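Local coordinates for uncharacterized protein MJ0754 (Methanocaldococcus jannaschii, PDB 3Q4N) that is of unknown function but folds as a ferritin-like four-helix bundle and binds metal, probably at a dinuclear centre, at residues R25-L30 with P85-L90; L30-Y35 with K75-G80; L115-L120 with G142-M147; G20-R25 with Y68-P73; G109-D114 with P163-K168. One frame throughout, in Å; residues are numbered along the deposited sequence.

Contact 1. Residues R25-L30 with P85-L90; sequences REEEKL and PKFEEL
The ring of Phe-87 reaches across to helix 15-42 and meets Leu-30 and Glu-27, mostly through carbon, with one oxygen each of Glu-26 and Glu-27 beside it. Its CB already points at helix 15-42, and CG lies anti to the carbonyl carbon (chi1 -72°). Leu-30 CD2 comes up at the ring edge, near its plane, 3.7 Å from Phe-87 CD1. The same methyl lies 3.9 Å from Leu-90 CB, the two leucine side chains crossing at about a right angle.

Glu-27 contributes mainly its aliphatic part. The extended chain runs across Phe-87 at about a right angle, with Glu-27 CG 3.8 Å from Phe-87 CE1 and OE2 in the ring plane, by CZ. Backbone takes part as well: Glu-26 O sits 4.0 Å above one face of the ring, offset toward the rim.

The two helices run nearly parallel, 12° apart, their axes 10.3 Å from each other. Helix 85-98 belongs to the long crossover between the second and third long helices of the ferritin-like bundle, and here it packs against the first.

No hydrogen bond crosses the interface. Glu-26 OE2 accepts from Ser-83 N, and Lys-86 NZ forms a salt bridge with Glu-23. Glu-27 OE2 and Lys-86 NZ stay 5.5 Å apart.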
# COMPACT_ATOMS: atom_id res chain seq x y z
N ARG B 25 12.76 7.67 -4.41
CA ARG B 25 13.26 8.87 -5.08
C ARG B 25 12.13 9.47 -5.90
O ARG B 25 11.88 10.67 -5.84
CB ARG B 25 14.44 8.54 -5.99
CG ARG B 25 14.88 9.65 -6.96
CD ARG B 25 15.74 10.73 -6.27
NE ARG B 25 16.18 11.78 -7.19
CZ ARG B 25 16.41 13.04 -6.82
NH1 ARG B 25 16.25 13.43 -5.56
NH2 ARG B 25 16.80 13.93 -7.72
N GLU B 26 11.43 8.62 -6.65
CA GLU B 26 10.29 9.12 -7.40
C GLU B 26 9.03 9.32 -6.57
O GLU B 26 8.18 10.13 -6.94
CB GLU B 26 10.01 8.28 -8.62
CG GLU B 26 10.15 9.08 -9.90
CD GLU B 26 10.52 8.23 -11.10
OE1 GLU B 26 10.40 6.98 -11.03
OE2 GLU B 26 10.92 8.84 -12.13
N GLU B 27 8.92 8.62 -5.45
CA GLU B 27 7.75 8.83 -4.63
C GLU B 27 7.69 10.25 -4.11
O GLU B 27 6.65 10.89 -4.23
CB GLU B 27 7.62 7.80 -3.52
CG GLU B 27 6.17 7.60 -3.08
CD GLU B 27 5.89 6.22 -2.47
OE1 GLU B 27 5.43 6.16 -1.30
OE2 GLU B 27 6.13 5.19 -3.15
N GLU B 28 8.82 10.76 -3.58
CA GLU B 28 8.93 12.11 -2.99
C GLU B 28 8.75 13.21 -4.04
O GLU B 28 8.32 14.34 -3.75
CB GLU B 28 10.27 12.30 -2.29
CG GLU B 28 10.58 11.27 -1.18
CD GLU B 28 9.77 11.45 0.14
OE1 GLU B 28 9.83 12.52 0.78
OE2 GLU B 28 9.06 10.50 0.56
N LYS B 29 9.10 12.88 -5.27
CA LYS B 29 8.92 13.81 -6.35
C LYS B 29 7.43 13.96 -6.68
O LYS B 29 6.94 15.07 -6.93
CB LYS B 29 9.73 13.38 -7.57
CG LYS B 29 9.61 14.36 -8.71
CD LYS B 29 10.58 14.08 -9.84
CE LYS B 29 10.26 14.99 -11.00
NZ LYS B 29 9.01 14.58 -11.67
N LEU B 30 6.71 12.84 -6.67
CA LEU B 30 5.26 12.89 -6.81
C LEU B 30 4.68 13.92 -5.84
O LEU B 30 4.04 14.91 -6.24
CB LEU B 30 4.63 11.52 -6.58
CG LEU B 30 3.11 11.48 -6.46
CD1 LEU B 30 2.43 12.15 -7.67
CD2 LEU B 30 2.62 10.05 -6.27
N PRO B 85 5.58 4.49 -14.50
CA PRO B 85 4.25 5.02 -14.86
C PRO B 85 3.28 4.98 -13.69
O PRO B 85 2.33 5.76 -13.64
CB PRO B 85 3.79 4.08 -15.97
CG PRO B 85 5.04 3.49 -16.51
CD PRO B 85 5.92 3.32 -15.32
N LYS B 86 3.53 4.08 -12.75
CA LYS B 86 2.83 4.04 -11.48
C LYS B 86 2.64 5.45 -10.96
O LYS B 86 1.64 5.75 -10.31
CB LYS B 86 3.64 3.22 -10.49
CG LYS B 86 3.12 3.20 -9.06
CD LYS B 86 3.41 1.87 -8.40
CE LYS B 86 3.85 2.06 -6.96
NZ LYS B 86 4.90 1.05 -6.59
N PHE B 87 3.60 6.30 -11.27
CA PHE B 87 3.59 7.65 -10.74
C PHE B 87 2.98 8.67 -11.64
O PHE B 87 2.34 9.60 -11.16
CB PHE B 87 4.99 8.05 -10.36
CG PHE B 87 5.47 7.34 -9.16
CD1 PHE B 87 5.00 7.72 -7.89
CD2 PHE B 87 6.33 6.28 -9.26
CE1 PHE B 87 5.42 7.07 -6.76
CE2 PHE B 87 6.77 5.61 -8.13
CZ PHE B 87 6.31 6.01 -6.87
N GLU B 88 3.19 8.53 -12.95
CA GLU B 88 2.52 9.39 -13.92
C GLU B 88 1.04 9.28 -13.61
O GLU B 88 0.33 10.29 -13.53
CB GLU B 88 2.82 8.94 -15.37
CG GLU B 88 2.71 10.05 -16.42
CD GLU B 88 3.99 10.22 -17.26
OE1 GLU B 88 4.38 9.25 -17.93
OE2 GLU B 88 4.59 11.32 -17.24
N GLU B 89 0.60 8.04 -13.38
CA GLU B 89 -0.79 7.74 -13.14
C GLU B 89 -1.14 8.35 -11.83
O GLU B 89 -2.03 9.19 -11.75
CB GLU B 89 -1.02 6.23 -13.04
CG GLU B 89 -1.20 5.51 -14.36
CD GLU B 89 -1.30 4.00 -14.16
OE1 GLU B 89 -2.20 3.56 -13.40
OE2 GLU B 89 -0.45 3.27 -14.73
N LEU B 90 -0.42 7.93 -10.81
CA LEU B 90 -0.75 8.37 -9.48
C LEU B 90 -0.83 9.89 -9.46
O LEU B 90 -1.72 10.45 -8.85
CB LEU B 90 0.24 7.84 -8.46
CG LEU B 90 -0.47 7.05 -7.35
CD1 LEU B 90 0.51 6.42 -6.36
CD2 LEU B 90 -1.51 7.91 -6.62

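Contact 2. Residues L30-Y35 with K75-G80; sequences LARDVY and KNDSIG
Arg-32 and Asp-33 carry the helix side of this contact, each holding a different part of the loop. Arg-32 NH1 makes a long salt bridge to Asp-77 OD2 at 3.6 Å; that oxygen lies in the guanidinium plane, although the two flat groups are turned 67° against each other. Asp-33 OD1 accepts a weak hydrogen bond from Gly-80 N, 3.4 Å away and fairly straight at 162°. Between these two points Ile-79 slides past Asp-33 in the opposite direction, with CG2 4.2 Å from Asp-33 CB.

Behind this first shell the two helix residues brace each other. Arg-32 NH2 donates in its own plane to the syn lone pair of Asp-33 OD2 at 2.9 Å, so three residues share one salt-bridge network. Arg-32 NH1 also bonds Gln-55, and Lys-29 reaches both Asp-33 OD1 and Ser-78 O. On the loop side, an Asx turn from Asn-76 OD1 to Ser-78 N shapes the chain.

The loop, much of it exposed, thus lies along helix 15-42, with Gln-55 of helix 45-68 beyond Arg-32 and Tyr-91 of helix 85-98 touching both Asp-33 and Ile-79.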
# COMPACT_ATOMS: atom_id res chain seq x y z
N LEU B 30 6.71 12.84 -6.67
CA LEU B 30 5.26 12.89 -6.81
C LEU B 30 4.68 13.92 -5.84
O LEU B 30 4.04 14.91 -6.24
CB LEU B 30 4.63 11.52 -6.58
CG LEU B 30 3.11 11.48 -6.46
CD1 LEU B 30 2.43 12.15 -7.67
CD2 LEU B 30 2.62 10.05 -6.27
N ALA B 31 4.91 13.68 -4.55
CA ALA B 31 4.51 14.59 -3.50
C ALA B 31 4.86 16.02 -3.89
O ALA B 31 3.99 16.89 -3.92
CB ALA B 31 5.21 14.21 -2.21
N ARG B 32 6.11 16.27 -4.25
CA ARG B 32 6.53 17.61 -4.57
C ARG B 32 5.76 18.20 -5.76
O ARG B 32 5.19 19.29 -5.67
CB ARG B 32 8.04 17.67 -4.76
CG ARG B 32 8.57 19.11 -4.85
CD ARG B 32 9.85 19.24 -5.72
NE ARG B 32 9.66 18.77 -7.10
CZ ARG B 32 10.65 18.52 -7.96
NH1 ARG B 32 11.92 18.71 -7.60
NH2 ARG B 32 10.37 18.08 -9.19
N ASP B 33 5.71 17.46 -6.87
CA ASP B 33 5.04 17.94 -8.10
C ASP B 33 3.56 18.17 -7.86
O ASP B 33 2.96 19.11 -8.41
CB ASP B 33 5.22 16.96 -9.25
CG ASP B 33 6.68 16.71 -9.59
OD1 ASP B 33 6.97 15.61 -10.10
OD2 ASP B 33 7.54 17.60 -9.36
N VAL B 34 2.95 17.32 -7.04
CA VAL B 34 1.56 17.56 -6.66
C VAL B 34 1.42 18.87 -5.87
O VAL B 34 0.69 19.77 -6.29
CB VAL B 34 0.91 16.38 -5.93
CG1 VAL B 34 -0.50 16.74 -5.56
CG2 VAL B 34 0.92 15.16 -6.84
N TYR B 35 2.13 18.98 -4.75
CA TYR B 35 1.96 20.16 -3.93
C TYR B 35 2.18 21.43 -4.78
O TYR B 35 1.34 22.32 -4.81
CB TYR B 35 2.83 20.10 -2.66
CG TYR B 35 2.58 18.87 -1.78
CD1 TYR B 35 1.32 18.30 -1.69
CD2 TYR B 35 3.60 18.31 -1.02
CE1 TYR B 35 1.08 17.20 -0.89
CE2 TYR B 35 3.36 17.18 -0.22
CZ TYR B 35 2.09 16.64 -0.16
OH TYR B 35 1.83 15.53 0.61
N LYS B 75 15.39 11.38 -14.58
CA LYS B 75 16.13 11.92 -15.70
C LYS B 75 15.59 13.34 -16.02
O LYS B 75 16.34 14.33 -15.89
CB LYS B 75 16.06 10.97 -16.91
CG LYS B 75 17.26 9.99 -17.03
CD LYS B 75 16.93 8.51 -16.74
CE LYS B 75 18.11 7.59 -17.16
NZ LYS B 75 18.29 6.35 -16.33
N ASN B 76 14.31 13.44 -16.36
CA ASN B 76 13.64 14.74 -16.59
C ASN B 76 13.04 15.31 -15.29
O ASN B 76 12.11 14.72 -14.72
CB ASN B 76 12.57 14.57 -17.67
CG ASN B 76 11.85 15.87 -18.01
OD1 ASN B 76 12.22 16.96 -17.56
ND2 ASN B 76 10.80 15.76 -18.83
N ASP B 77 13.57 16.44 -14.82
CA ASP B 77 13.10 17.04 -13.56
C ASP B 77 11.67 17.60 -13.59
O ASP B 77 11.01 17.71 -12.54
CB ASP B 77 14.05 18.13 -13.06
CG ASP B 77 13.50 18.84 -11.81
OD1 ASP B 77 12.88 19.91 -11.98
OD2 ASP B 77 13.64 18.31 -10.68
N SER B 78 11.20 17.97 -14.78
CA SER B 78 9.93 18.69 -14.93
C SER B 78 8.80 18.14 -14.09
O SER B 78 8.76 16.95 -13.72
CB SER B 78 9.47 18.73 -16.40
OG SER B 78 10.16 19.73 -17.14
N ILE B 79 7.88 19.05 -13.82
CA ILE B 79 6.70 18.73 -13.05
C ILE B 79 5.92 17.65 -13.78
O ILE B 79 5.72 17.73 -14.99
CB ILE B 79 5.85 19.98 -12.81
CG1 ILE B 79 6.51 20.85 -11.73
CG2 ILE B 79 4.44 19.57 -12.40
CD1 ILE B 79 6.00 22.30 -11.64
N GLY B 80 5.53 16.62 -13.04
CA GLY B 80 4.59 15.62 -13.54
C GLY B 80 5.16 14.58 -14.47
O GLY B 80 4.41 13.83 -15.08

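Contact 3. Residues L115-L120 with G142-M147; sequences LDIADL and GSRNHM
Ile-117 overlaps Ser-143, its CG1 lying 4.0 Å from Ser-143 CB at the point where the two backbones come nearest, 6.6 Å from the CA of Ile-117 to the CA of Ser-143. CG1 is anti to the carbonyl carbon (chi1 -50°), and CD1 at its end goes on to meet Arg-144 CG at 4.2 Å. There the isoleucine and the aliphatic part of the arginine cross at about a right angle.

Around Ser-143 the other two partners are Asp-116 and Leu-120. Ser-143 OG is 3.8 Å from Asp-116 CB and 4.3 Å from Leu-120 CD1, in contacts that are not hydrogen bonds. The hydroxyl is satisfied instead by Glu-113 OE1, one turn back on the helix of Ile-117.

Helix 102-125 and helix 130-155 run antiparallel here, at 155° with 9.6 Å between axes, as the second hairpin of the ferritin-like four-helix bundle. The small serine faces the larger Ile-117 at this close approach.

Toward the bundle interior, the ring of His-146 meets that of His-57, and Asp-116 OD2 lies close to the like-charged Glu-28 OE2 of the first helix, a pairing consistent with a metal site in the bundle interior. Arg-144 forms a salt bridge with Glu-180, while Ile-117 is covered by Ile-166 from the loop before helix 168-175.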
# COMPACT_ATOMS: atom_id res chain seq x y z
N LEU B 115 0.07 7.41 2.18
CA LEU B 115 0.79 6.51 1.34
C LEU B 115 2.29 6.66 1.55
O LEU B 115 3.05 5.73 1.30
CB LEU B 115 0.44 6.82 -0.10
CG LEU B 115 0.97 5.78 -1.09
CD1 LEU B 115 0.86 4.37 -0.53
CD2 LEU B 115 0.18 5.89 -2.37
N ASP B 116 2.73 7.82 2.00
CA ASP B 116 4.16 7.98 2.12
C ASP B 116 4.70 7.24 3.34
O ASP B 116 5.60 6.43 3.21
CB ASP B 116 4.56 9.44 2.11
CG ASP B 116 5.75 9.71 1.20
OD1 ASP B 116 5.64 10.61 0.33
OD2 ASP B 116 6.79 9.03 1.35
N ILE B 117 4.12 7.48 4.52
CA ILE B 117 4.49 6.71 5.71
C ILE B 117 4.31 5.18 5.52
O ILE B 117 5.03 4.38 6.14
CB ILE B 117 3.69 7.15 6.91
CG1 ILE B 117 3.76 8.66 7.06
CG2 ILE B 117 4.22 6.50 8.17
CD1 ILE B 117 2.65 9.23 7.96
N ALA B 118 3.34 4.77 4.70
CA ALA B 118 3.06 3.35 4.50
C ALA B 118 4.22 2.68 3.77
O ALA B 118 4.74 1.63 4.18
CB ALA B 118 1.77 3.17 3.71
N ASP B 119 4.64 3.32 2.68
CA ASP B 119 5.67 2.74 1.84
C ASP B 119 7.02 2.86 2.52
O ASP B 119 7.83 1.95 2.48
CB ASP B 119 5.58 3.33 0.45
CG ASP B 119 4.21 3.04 -0.21
OD1 ASP B 119 3.39 2.33 0.41
OD2 ASP B 119 3.92 3.52 -1.34
N LEU B 120 7.22 3.96 3.23
CA LEU B 120 8.37 4.09 4.09
C LEU B 120 8.46 2.92 5.04
O LEU B 120 9.50 2.30 5.12
CB LEU B 120 8.34 5.43 4.84
CG LEU B 120 8.78 6.65 4.02
CD1 LEU B 120 8.47 7.94 4.71
CD2 LEU B 120 10.28 6.62 3.68
N GLY B 142 9.75 13.61 8.79
CA GLY B 142 9.25 14.74 7.98
C GLY B 142 7.82 14.54 7.51
O GLY B 142 7.02 15.47 7.54
N SER B 143 7.49 13.32 7.10
CA SER B 143 6.16 13.00 6.59
C SER B 143 5.07 13.05 7.64
O SER B 143 3.95 13.49 7.36
CB SER B 143 6.14 11.62 5.91
OG SER B 143 6.40 11.74 4.51
N ARG B 144 5.39 12.61 8.85
CA ARG B 144 4.43 12.66 9.95
C ARG B 144 3.99 14.11 10.22
O ARG B 144 2.80 14.37 10.45
CB ARG B 144 5.02 12.00 11.19
CG ARG B 144 5.07 10.47 11.10
CD ARG B 144 5.17 9.80 12.48
NE ARG B 144 6.54 9.62 12.98
CZ ARG B 144 7.16 8.45 13.05
NH1 ARG B 144 6.54 7.33 12.65
NH2 ARG B 144 8.41 8.37 13.52
N ASN B 145 4.95 15.04 10.15
CA ASN B 145 4.68 16.46 10.27
C ASN B 145 3.77 17.01 9.21
O ASN B 145 2.96 17.91 9.47
CB ASN B 145 5.98 17.23 10.25
CG ASN B 145 6.40 17.64 11.63
OD1 ASN B 145 6.63 16.79 12.49
ND2 ASN B 145 6.48 18.95 11.87
N HIS B 146 3.91 16.49 8.00
CA HIS B 146 3.03 16.92 6.91
C HIS B 146 1.58 16.49 7.16
O HIS B 146 0.65 17.29 6.99
CB HIS B 146 3.55 16.40 5.57
CG HIS B 146 4.95 16.85 5.25
ND1 HIS B 146 5.84 16.06 4.55
CD2 HIS B 146 5.61 17.99 5.55
CE1 HIS B 146 6.99 16.71 4.44
NE2 HIS B 146 6.88 17.88 5.03
N MET B 147 1.40 15.24 7.55
CA MET B 147 0.12 14.74 8.01
C MET B 147 -0.55 15.75 8.97
O MET B 147 -1.65 16.24 8.71
CB MET B 147 0.35 13.42 8.73
CG MET B 147 -0.90 12.68 9.09
SD MET B 147 -1.39 11.57 7.76
CE MET B 147 -2.42 12.67 6.80

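Contact 4. Residues G20-R25 with Y68-P73; sequences GLIEMR and YNIPDP
Pro-73 sets its ring against Ile-22 and the start of the Arg-25 side chain, and this is the apolar centre of the contact. Pro-73 CG lies 3.8 Å from Ile-22 CG2 and 3.7 Å from the carbonyl oxygen, Ile-22 O, so side chain and helix backbone both receive the ring. A second apolar group sits beside it, formed by Ile-70. Its CD1 is 3.9 Å from Leu-21 CD1, the two side chains crossing at about a right angle, and its CG2 branch is 4.0 Å from Ile-22 CD1. Leu-21 carries this patch inward to Leu-64 and Leu-65 of helix 45-68, and to Tyr-136 of helix 130-155.

The 68-73 segment is where the chain leaves the second long helix of the ferritin-like bundle. The helix ends in a Schellman motif, with Asn-69, the first residue past it, at positive phi, and the extended residues that follow pass back over helix 15-42 as the first part of the crossover.

Farther out the contact turns polar. Arg-25 CG is anti to the backbone N (chi1 169°), which brings it 4.0 Å from Pro-73 CG. Beyond it NE forms a long, weak ion pair with Asp-72 OD2 at 3.5 Å, the guanidinium and carboxylate planes 86° apart. An alanine in place of Arg-25 would probably take the CG contact from Pro-73 and leave Asp-72 to rely on Lys-62, its stronger partner. Arg-25 NH1 also gives a weak hydrogen bond to Met-58 O, and Lys-62 comes from that same helix 45-68.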
# COMPACT_ATOMS: atom_id res chain seq x y z
N GLY B 20 13.88 -0.13 -3.84
CA GLY B 20 13.20 0.79 -2.94
C GLY B 20 13.67 2.21 -3.13
O GLY B 20 12.88 3.11 -3.48
N LEU B 21 14.97 2.41 -2.90
CA LEU B 21 15.65 3.65 -3.23
C LEU B 21 15.10 4.31 -4.52
O LEU B 21 14.64 5.45 -4.47
CB LEU B 21 17.15 3.39 -3.33
CG LEU B 21 18.01 3.37 -2.05
CD1 LEU B 21 19.47 3.71 -2.40
CD2 LEU B 21 17.52 4.33 -0.94
N ILE B 22 15.14 3.60 -5.66
CA ILE B 22 14.58 4.10 -6.92
C ILE B 22 13.16 4.61 -6.70
O ILE B 22 12.79 5.71 -7.12
CB ILE B 22 14.57 3.04 -8.06
CG1 ILE B 22 15.96 2.78 -8.60
CG2 ILE B 22 13.75 3.52 -9.23
CD1 ILE B 22 16.50 1.43 -8.28
N GLU B 23 12.35 3.79 -6.03
CA GLU B 23 10.92 4.06 -5.97
C GLU B 23 10.65 5.27 -5.10
O GLU B 23 9.82 6.13 -5.44
CB GLU B 23 10.18 2.84 -5.43
CG GLU B 23 8.80 2.63 -6.04
CD GLU B 23 8.04 1.48 -5.37
OE1 GLU B 23 7.76 0.47 -6.08
OE2 GLU B 23 7.74 1.59 -4.15
N MET B 24 11.38 5.32 -3.98
CA MET B 24 11.25 6.38 -3.02
C MET B 24 11.72 7.71 -3.57
O MET B 24 11.16 8.75 -3.25
CB MET B 24 12.01 6.03 -1.77
CG MET B 24 11.29 5.05 -0.86
SD MET B 24 9.55 5.42 -0.52
CE MET B 24 9.55 7.08 0.11
N ARG B 25 12.76 7.67 -4.41
CA ARG B 25 13.26 8.87 -5.08
C ARG B 25 12.13 9.47 -5.90
O ARG B 25 11.88 10.67 -5.84
CB ARG B 25 14.44 8.54 -5.99
CG ARG B 25 14.88 9.65 -6.96
CD ARG B 25 15.74 10.73 -6.27
NE ARG B 25 16.18 11.78 -7.19
CZ ARG B 25 16.41 13.04 -6.82
NH1 ARG B 25 16.25 13.43 -5.56
NH2 ARG B 25 16.80 13.93 -7.72
N TYR B 68 25.87 5.09 -3.35
CA TYR B 68 25.89 3.66 -3.63
C TYR B 68 25.90 3.40 -5.10
O TYR B 68 25.88 2.25 -5.53
CB TYR B 68 24.70 2.96 -2.97
CG TYR B 68 24.89 2.76 -1.50
CD1 TYR B 68 25.18 1.50 -0.98
CD2 TYR B 68 24.80 3.82 -0.62
CE1 TYR B 68 25.37 1.31 0.41
CE2 TYR B 68 24.99 3.65 0.76
CZ TYR B 68 25.27 2.39 1.27
OH TYR B 68 25.46 2.23 2.64
N ASN B 69 25.94 4.48 -5.87
CA ASN B 69 26.02 4.40 -7.33
C ASN B 69 24.91 3.54 -7.92
O ASN B 69 25.06 2.33 -8.06
CB ASN B 69 27.40 3.86 -7.75
CG ASN B 69 27.84 4.34 -9.13
OD1 ASN B 69 27.00 4.69 -10.00
ND2 ASN B 69 29.15 4.37 -9.35
N ILE B 70 23.80 4.18 -8.23
CA ILE B 70 22.62 3.53 -8.80
C ILE B 70 22.02 4.52 -9.80
O ILE B 70 21.74 5.66 -9.44
CB ILE B 70 21.56 3.17 -7.72
CG1 ILE B 70 22.12 2.15 -6.71
CG2 ILE B 70 20.29 2.61 -8.35
CD1 ILE B 70 21.26 1.97 -5.46
N PRO B 71 21.81 4.08 -11.06
CA PRO B 71 21.30 5.02 -12.07
C PRO B 71 19.99 5.65 -11.60
O PRO B 71 18.97 4.94 -11.45
CB PRO B 71 21.07 4.13 -13.30
CG PRO B 71 20.88 2.73 -12.73
CD PRO B 71 21.84 2.69 -11.55
N ASP B 72 20.05 6.96 -11.36
CA ASP B 72 18.91 7.80 -10.93
C ASP B 72 17.71 7.76 -11.91
O ASP B 72 17.90 7.87 -13.13
CB ASP B 72 19.43 9.23 -10.77
CG ASP B 72 18.37 10.20 -10.31
OD1 ASP B 72 17.21 10.09 -10.74
OD2 ASP B 72 18.70 11.10 -9.51
N PRO B 73 16.48 7.60 -11.38
CA PRO B 73 15.30 7.54 -12.24
C PRO B 73 14.77 8.89 -12.69
O PRO B 73 14.16 8.96 -13.76
CB PRO B 73 14.26 6.83 -11.37
CG PRO B 73 14.65 7.11 -9.99
CD PRO B 73 16.14 7.31 -9.97

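Contact 5. Residues G109-D114 with P163-K168; sequences GATIED and PQYISK
Asp-114 is the tight part of this contact, its carboxylate gripped by three consecutive backbone N-H groups of the loop. Asp-114 OD2 takes Gln-164 N on its syn lone pair at 2.8 Å. OD1 accepts two more, from Tyr-165 N at 3.2 Å, on the syn side but 34° out of the carboxylate plane, and from Ile-166 N at 3.1 Å, nearly in line with the C-O bond. CG stands anti to the backbone N (chi1 -172°), turning the group off the helix and into the bend of the loop. Pro-163 CA packs close to OD2, Ile-166 CG1 lies beside OD1, and Tyr-161 OH adds a further bond to OD2.

This buried carboxylate ties helix 102-125, the third long helix of the ferritin-like bundle, to the segment that leads into the short C-terminal helix 168-175, whose N-cap is Ser-167. An alanine at Asp-114 would leave the three N-H groups without this acceptor and is likely to let the loop drift from the helix.

The other side is looser and partly exposed. Thr-111 CG2 touches Gln-164 OE1 at 3.4 Å, an oxygen bonded to Tyr-161 OH. The Tyr-165 side chain crosses that of Asp-114 at about a right angle, with CD2 3.7 Å from Asp-114 CG, and Gln-164 CB covers one ring face over its centre. Thr-111 O lies at the edge of the Tyr-165 ring, 4.4 Å from CE2. Here the second subunit approaches: Gln-164 O accepts from Lys-86 NZ of that subunit, and Ser-167 OG hydrogen-bonds Glu-16 of the second subunit.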
# COMPACT_ATOMS: atom_id res chain seq x y z
N GLY B 109 -3.39 15.99 -0.24
CA GLY B 109 -2.17 16.16 0.54
C GLY B 109 -2.07 15.05 1.56
O GLY B 109 -1.20 14.18 1.45
N ALA B 110 -2.98 15.07 2.53
CA ALA B 110 -3.06 14.05 3.55
C ALA B 110 -2.78 12.69 2.98
O ALA B 110 -2.03 11.91 3.57
CB ALA B 110 -4.42 14.06 4.18
N THR B 111 -3.36 12.44 1.81
CA THR B 111 -3.36 11.11 1.20
C THR B 111 -1.99 10.69 0.69
O THR B 111 -1.65 9.51 0.70
CB THR B 111 -4.34 11.05 0.03
OG1 THR B 111 -5.65 11.47 0.47
CG2 THR B 111 -4.40 9.64 -0.54
N ILE B 112 -1.21 11.65 0.21
CA ILE B 112 0.13 11.36 -0.29
C ILE B 112 1.02 10.96 0.89
O ILE B 112 1.85 10.04 0.82
CB ILE B 112 0.67 12.60 -1.03
CG1 ILE B 112 -0.06 12.76 -2.35
CG2 ILE B 112 2.17 12.49 -1.28
CD1 ILE B 112 -0.22 14.23 -2.79
N GLU B 113 0.80 11.66 1.99
CA GLU B 113 1.53 11.45 3.21
C GLU B 113 1.14 10.12 3.89
O GLU B 113 1.95 9.46 4.54
CB GLU B 113 1.31 12.66 4.10
CG GLU B 113 1.80 13.97 3.47
CD GLU B 113 3.33 14.03 3.34
OE1 GLU B 113 4.01 13.03 3.65
OE2 GLU B 113 3.87 15.06 2.90
N ASP B 114 -0.13 9.75 3.72
CA ASP B 114 -0.66 8.48 4.21
C ASP B 114 0.08 7.33 3.50
O ASP B 114 0.66 6.43 4.14
CB ASP B 114 -2.16 8.45 3.90
CG ASP B 114 -2.89 7.27 4.52
OD1 ASP B 114 -2.24 6.28 4.97
OD2 ASP B 114 -4.13 7.34 4.55
N PRO B 163 -7.15 7.36 7.71
CA PRO B 163 -6.07 6.58 7.14
C PRO B 163 -6.58 5.53 6.16
O PRO B 163 -7.69 5.04 6.32
CB PRO B 163 -5.47 5.89 8.37
CG PRO B 163 -6.46 6.10 9.48
CD PRO B 163 -7.04 7.42 9.17
N GLN B 164 -5.79 5.20 5.15
CA GLN B 164 -6.18 4.20 4.16
C GLN B 164 -5.09 3.18 4.06
O GLN B 164 -5.33 2.04 3.69
CB GLN B 164 -6.38 4.85 2.79
CG GLN B 164 -7.43 5.94 2.76
CD GLN B 164 -7.36 6.82 1.50
OE1 GLN B 164 -6.40 7.55 1.29
NE2 GLN B 164 -8.40 6.76 0.68
N TYR B 165 -3.88 3.60 4.40
CA TYR B 165 -2.68 2.80 4.20
C TYR B 165 -1.95 2.56 5.48
O TYR B 165 -1.42 1.47 5.67
CB TYR B 165 -1.76 3.49 3.20
CG TYR B 165 -2.47 3.82 1.91
CD1 TYR B 165 -3.02 2.80 1.13
CD2 TYR B 165 -2.61 5.15 1.48
CE1 TYR B 165 -3.67 3.09 -0.06
CE2 TYR B 165 -3.26 5.44 0.29
CZ TYR B 165 -3.80 4.40 -0.47
OH TYR B 165 -4.47 4.66 -1.65
N ILE B 166 -1.90 3.56 6.35
CA ILE B 166 -1.36 3.35 7.71
C ILE B 166 -2.49 2.90 8.63
O ILE B 166 -3.65 3.03 8.27
CB ILE B 166 -0.66 4.60 8.28
CG1 ILE B 166 -1.58 5.81 8.22
CG2 ILE B 166 0.64 4.84 7.53
CD1 ILE B 166 -1.25 6.88 9.22
N SER B 167 -2.16 2.35 9.80
CA SER B 167 -3.21 1.88 10.71
C SER B 167 -4.10 3.04 11.14
O SER B 167 -3.73 4.20 10.96
CB SER B 167 -2.61 1.20 11.94
OG SER B 167 -1.37 1.75 12.29
N LYS B 168 -5.29 2.73 11.66
CA LYS B 168 -6.03 3.75 12.41
C LYS B 168 -5.20 3.99 13.64
O LYS B 168 -4.89 5.13 13.98
CB LYS B 168 -7.41 3.27 12.85
CG LYS B 168 -8.58 3.92 12.13
CD LYS B 168 -9.17 2.96 11.11
CE LYS B 168 -10.63 3.25 10.85
NZ LYS B 168 -11.22 2.16 10.04

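How the contacts relate
Contacts 1, 2 and 4 all use helix 15-42 and pin parts of the segment joining helix 45-68 to helix 102-125; contact 3 packs helix 102-125 on helix 130-155, and contact 5 ties it to the loop before helix 168-175. Contacts 1, 3 and 4 are buried, 2 and 5 partly so. Contact 3 lies deepest, about 6 Å from the chain centre, and like contact 1 packs helix on helix without a hydrogen bond across. Where loops are held, charge enters: a salt-bridge network in contact 2, a long ion pair edging apolar contact 4, a carboxylate held by backbone N-H groups in contact 5. Tyr-35 and Ser-143 both bond Glu-113, joining contacts 2, 3 and 5 through the acidic, histidine-bearing interior.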